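Local coordinates for protein copper induced nitroreductase D (Lactococcus lactis, PDB 4BNB) that probably works as an FMN-dependent oxidoreductase of the nitroreductase family and is seen here with the nitroaromatic compound 4-nitroquinoline 1-oxide bound, at residues L15-Q20 with G90-F95. Numbering follows the deposited sequence.
With YHX (4-nitroquinoline 1-oxide), chain D.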
ATOM      1  N   LEU A  15      -7.239  18.070  13.869  1.00 10.50           N
ATOM      2  CA  LEU A  15      -8.443  17.803  13.093  1.00 10.21           C
ATOM      3  C   LEU A  15      -9.706  18.271  13.811  1.00 12.05           C
ATOM      4  O   LEU A  15      -9.780  18.251  15.042  1.00 14.70           O
ATOM      5  CB  LEU A  15      -8.551  16.306  12.791  1.00  9.76           C
ATOM      6  CG  LEU A  15      -7.441  15.726  11.912  1.00 10.88           C
ATOM      7  CD1 LEU A  15      -7.562  14.213  11.830  1.00 12.36           C
ATOM      8  CD2 LEU A  15      -7.471  16.343  10.522  1.00 12.95           C
ATOM      9  N   GLY A  16     -10.696  18.690  13.028  1.00 11.28           N
ATOM     10  CA  GLY A  16     -11.982  19.106  13.561  1.00 11.84           C
ATOM     11  C   GLY A  16     -13.142  18.475  12.814  1.00 13.30           C
ATOM     12  O   GLY A  16     -12.967  17.498  12.082  1.00 10.64           O
ATOM     13  N   ARG A  17     -14.331  19.047  12.982  1.00 13.63           N
ATOM     14  CA  ARG A  17     -15.552  18.449  12.448  1.00 12.01           C
ATOM     15  C   ARG A  17     -16.258  19.364  11.453  1.00 13.52           C
ATOM     16  O   ARG A  17     -17.453  19.219  11.205  1.00 14.39           O
ATOM     17  CB  ARG A  17     -16.484  18.086  13.601  1.00 14.42           C
ATOM     18  CG  ARG A  17     -15.808  17.185  14.613  1.00 14.97           C
ATOM     19  CD  ARG A  17     -16.777  16.603  15.614  1.00 19.41           C
ATOM     20  NE  ARG A  17     -16.127  15.589  16.435  1.00 19.91           N
ATOM     21  CZ  ARG A  17     -16.719  14.931  17.425  1.00 25.54           C
ATOM     22  NH1 ARG A  17     -17.986  15.175  17.731  1.00 41.89           N
ATOM     23  NH2 ARG A  17     -16.040  14.025  18.114  1.00 29.38           N
ATOM     24  N   ASN A  18     -15.504  20.291  10.871  1.00 12.83           N
ATOM     25  CA  ASN A  18     -16.030  21.206   9.865  1.00 12.56           C
ATOM     26  C   ASN A  18     -16.081  20.503   8.510  1.00 13.25           C
ATOM     27  O   ASN A  18     -15.348  20.850   7.580  1.00 12.84           O
ATOM     28  CB  ASN A  18     -15.154  22.460   9.806  1.00 13.71           C
ATOM     29  CG  ASN A  18     -15.662  23.499   8.823  1.00 14.36           C
ATOM     30  OD1 ASN A  18     -16.852  23.559   8.513  1.00 13.16           O
ATOM     31  ND2 ASN A  18     -14.748  24.336   8.332  1.00 13.34           N
ATOM     32  N   VAL A  19     -16.953  19.500   8.424  1.00 11.99           N
ATOM     33  CA  VAL A  19     -17.094  18.666   7.236  1.00 11.31           C
ATOM     34  C   VAL A  19     -18.456  18.937   6.603  1.00 10.59           C
ATOM     35  O   VAL A  19     -19.497  18.752   7.238  1.00 12.71           O
ATOM     36  CB  VAL A  19     -16.973  17.172   7.602  1.00 12.11           C
ATOM     37  CG1 VAL A  19     -17.235  16.286   6.390  1.00 16.02           C
ATOM     38  CG2 VAL A  19     -15.590  16.881   8.188  1.00 12.04           C
ATOM     39  N   GLN A  20     -18.446  19.370   5.347  1.00 12.19           N
ATOM     40  CA  GLN A  20     -19.648  19.897   4.709  1.00 11.92           C
ATOM     41  C   GLN A  20     -20.585  18.824   4.162  1.00 12.79           C
ATOM     42  O   GLN A  20     -21.804  18.959   4.249  1.00 13.28           O
ATOM     43  CB  GLN A  20     -19.260  20.858   3.584  1.00 13.57           C
ATOM     44  CG  GLN A  20     -18.485  22.076   4.062  1.00 14.60           C
ATOM     45  CD  GLN A  20     -18.161  23.043   2.943  1.00 19.12           C
ATOM     46  OE1 GLN A  20     -18.984  23.294   2.063  1.00 29.63           O
ATOM     47  NE2 GLN A  20     -16.954  23.591   2.969  1.00 25.81           N
ATOM     48  N   GLY A  90      -7.377  14.744  20.999  1.00 19.78           N
ATOM     49  CA  GLY A  90      -7.122  15.226  19.652  1.00 17.57           C
ATOM     50  C   GLY A  90      -7.649  14.282  18.585  1.00 15.39           C
ATOM     51  O   GLY A  90      -8.108  14.719  17.529  1.00 18.55           O
ATOM     52  N   PHE A  91      -7.574  12.983  18.851  1.00 14.79           N
ATOM     53  CA  PHE A  91      -8.139  11.990  17.947  1.00 16.46           C
ATOM     54  C   PHE A  91      -9.662  12.037  18.004  1.00 16.10           C
ATOM     55  O   PHE A  91     -10.334  12.011  16.975  1.00 15.34           O
ATOM     56  CB  PHE A  91      -7.648  10.588  18.318  1.00 16.63           C
ATOM     57  CG  PHE A  91      -6.169  10.397  18.138  1.00 16.04           C
ATOM     58  CD1 PHE A  91      -5.509  10.954  17.054  1.00 14.45           C
ATOM     59  CD2 PHE A  91      -5.438   9.660  19.055  1.00 21.79           C
ATOM     60  CE1 PHE A  91      -4.148  10.777  16.889  1.00 20.33           C
ATOM     61  CE2 PHE A  91      -4.079   9.481  18.894  1.00 19.21           C
ATOM     62  CZ  PHE A  91      -3.433  10.041  17.813  1.00 14.94           C
ATOM     63  N   LYS A  92     -10.205  12.118  19.213  1.00 18.25           N
ATOM     64  CA  LYS A  92     -11.649  12.173  19.388  1.00 17.82           C
ATOM     65  C   LYS A  92     -12.234  13.413  18.723  1.00 22.29           C
ATOM     66  O   LYS A  92     -13.339  13.371  18.182  1.00 19.37           O
ATOM     67  CB  LYS A  92     -12.006  12.172  20.874  1.00 19.69           C
ATOM     68  CG  LYS A  92     -13.494  12.310  21.137  1.00 25.08           C
ATOM     69  CD  LYS A  92     -13.787  12.483  22.615  1.00 26.45           C
ATOM     70  CE  LYS A  92     -15.202  12.983  22.832  1.00 33.25           C
ATOM     71  NZ  LYS A  92     -15.436  13.384  24.245  1.00 35.49           N
ATOM     72  N   ALA A  93     -11.487  14.513  18.760  1.00 17.28           N
ATOM     73  CA  ALA A  93     -11.974  15.792  18.252  1.00 16.70           C
ATOM     74  C   ALA A  93     -12.195  15.764  16.741  1.00 14.42           C
ATOM     75  O   ALA A  93     -12.882  16.628  16.193  1.00 15.65           O
ATOM     76  CB  ALA A  93     -11.010  16.905  18.625  1.00 18.36           C
ATOM     77  N   ALA A  94     -11.605  14.778  16.074  1.00 14.40           N
ATOM     78  CA  ALA A  94     -11.774  14.611  14.636  1.00 12.21           C
ATOM     79  C   ALA A  94     -13.217  14.255  14.282  1.00 12.88           C
ATOM     80  O   ALA A  94     -14.030  13.954  15.158  1.00 14.00           O
ATOM     81  CB  ALA A  94     -10.828  13.538  14.125  1.00 13.57           C
ATOM     82  N   PHE A  95     -13.527  14.289  12.991  1.00 12.54           N
ATOM     83  CA  PHE A  95     -14.877  13.999  12.520  1.00 10.63           C
ATOM     84  C   PHE A  95     -15.202  12.509  12.593  1.00 10.27           C
ATOM     85  O   PHE A  95     -16.325  12.123  12.920  1.00 12.26           O
ATOM     86  CB  PHE A  95     -15.059  14.497  11.084  1.00 12.37           C
ATOM     87  CG  PHE A  95     -16.441  14.284  10.551  1.00 10.63           C
ATOM     88  CD1 PHE A  95     -17.455  15.173  10.857  1.00 13.88           C
ATOM     89  CD2 PHE A  95     -16.731  13.191   9.753  1.00 14.52           C
ATOM     90  CE1 PHE A  95     -18.731  14.977  10.379  1.00 14.07           C
ATOM     91  CE2 PHE A  95     -18.007  12.990   9.272  1.00 17.28           C
ATOM     92  CZ  PHE A  95     -19.006  13.885   9.582  1.00 16.88           C
TER
HETATM   93  O01 YHX D1204      -2.855  15.854  18.821  0.83 62.04           O
HETATM   94  N02 YHX D1204      -2.310  14.705  18.560  0.83 61.58           N
HETATM   95  O03 YHX D1204      -2.998  13.702  18.646  0.83 46.51           O
HETATM   96  C04 YHX D1204      -0.924  14.674  18.179  0.83 32.76           C
HETATM   97  C05 YHX D1204      -0.270  15.905  18.022  0.83 40.95           C
HETATM   98  C06 YHX D1204       1.075  15.955  17.652  0.83 32.65           C
HETATM   99  N07 YHX D1204       1.765  14.829  17.441  0.83 35.40           N
HETATM  100  O08 YHX D1204       3.013  14.895  17.098  0.83 40.25           O
HETATM  101  C09 YHX D1204       1.165  13.598  17.585  0.83 22.55           C
HETATM  102  C10 YHX D1204      -0.149  13.471  17.944  0.83 35.81           C
HETATM  103  C11 YHX D1204      -0.693  12.151  18.069  0.83 33.54           C
HETATM  104  C12 YHX D1204       0.097  11.026  17.831  0.83 32.77           C
HETATM  105  C13 YHX D1204       1.434  11.171  17.465  0.83 44.91           C
HETATM  106  C14 YHX D1204       1.973  12.444  17.339  0.83 34.14           C
HETATM  107  O   HOH W   1      -7.788  17.212  16.650  1.00 16.57           O
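At one side of the nitroreductase fold, where the chain leaves helix 87-92 for strand 96-103, the guanidinium of Arg17 reaches the backbone oxygens of Lys92, Ala93 and Ala94. Arg17 NH2 gives the straighter bond, 2.8 Å to Lys92 O at an N-H...O angle of 157°, and that oxygen lies in the guanidinium plane. Arg17 NE reaches Ala94 O at 2.9 Å, approaching from above the carbonyl plane rather than along a lone pair, and makes a weak second bond to Ala93 O. With the chain extended from CG to NE, the aliphatic part of Arg17 passes alongside residues 93-95 before its head meets these oxygens. A salt bridge from NH2 to Asp56 ties the same head to helix 52-72, and Gln55 of that helix also bonds Lys92 O.

Beyond the arginine, Val19 packs over one face of the Phe95 ring, its CG2 4.0 Å from the ring centroid in a CH-pi contact. Phe95 CG stands anti to the backbone N (chi1 -178°), which turns one ring face to Val19. A serine in place of Phe95 would probably leave Val19 without this apolar partner and open a gap beside Glu22 of helix 22-34.

Toward the interior, Leu15 CB meets Ala94 CB at 3.8 Å, and both side chains rest on Val177 of strand 170-181. Nearby, a water lies between the two segments, accepting from Leu15 N at 3.0 Å and sitting 2.7 Å from Gly90 O.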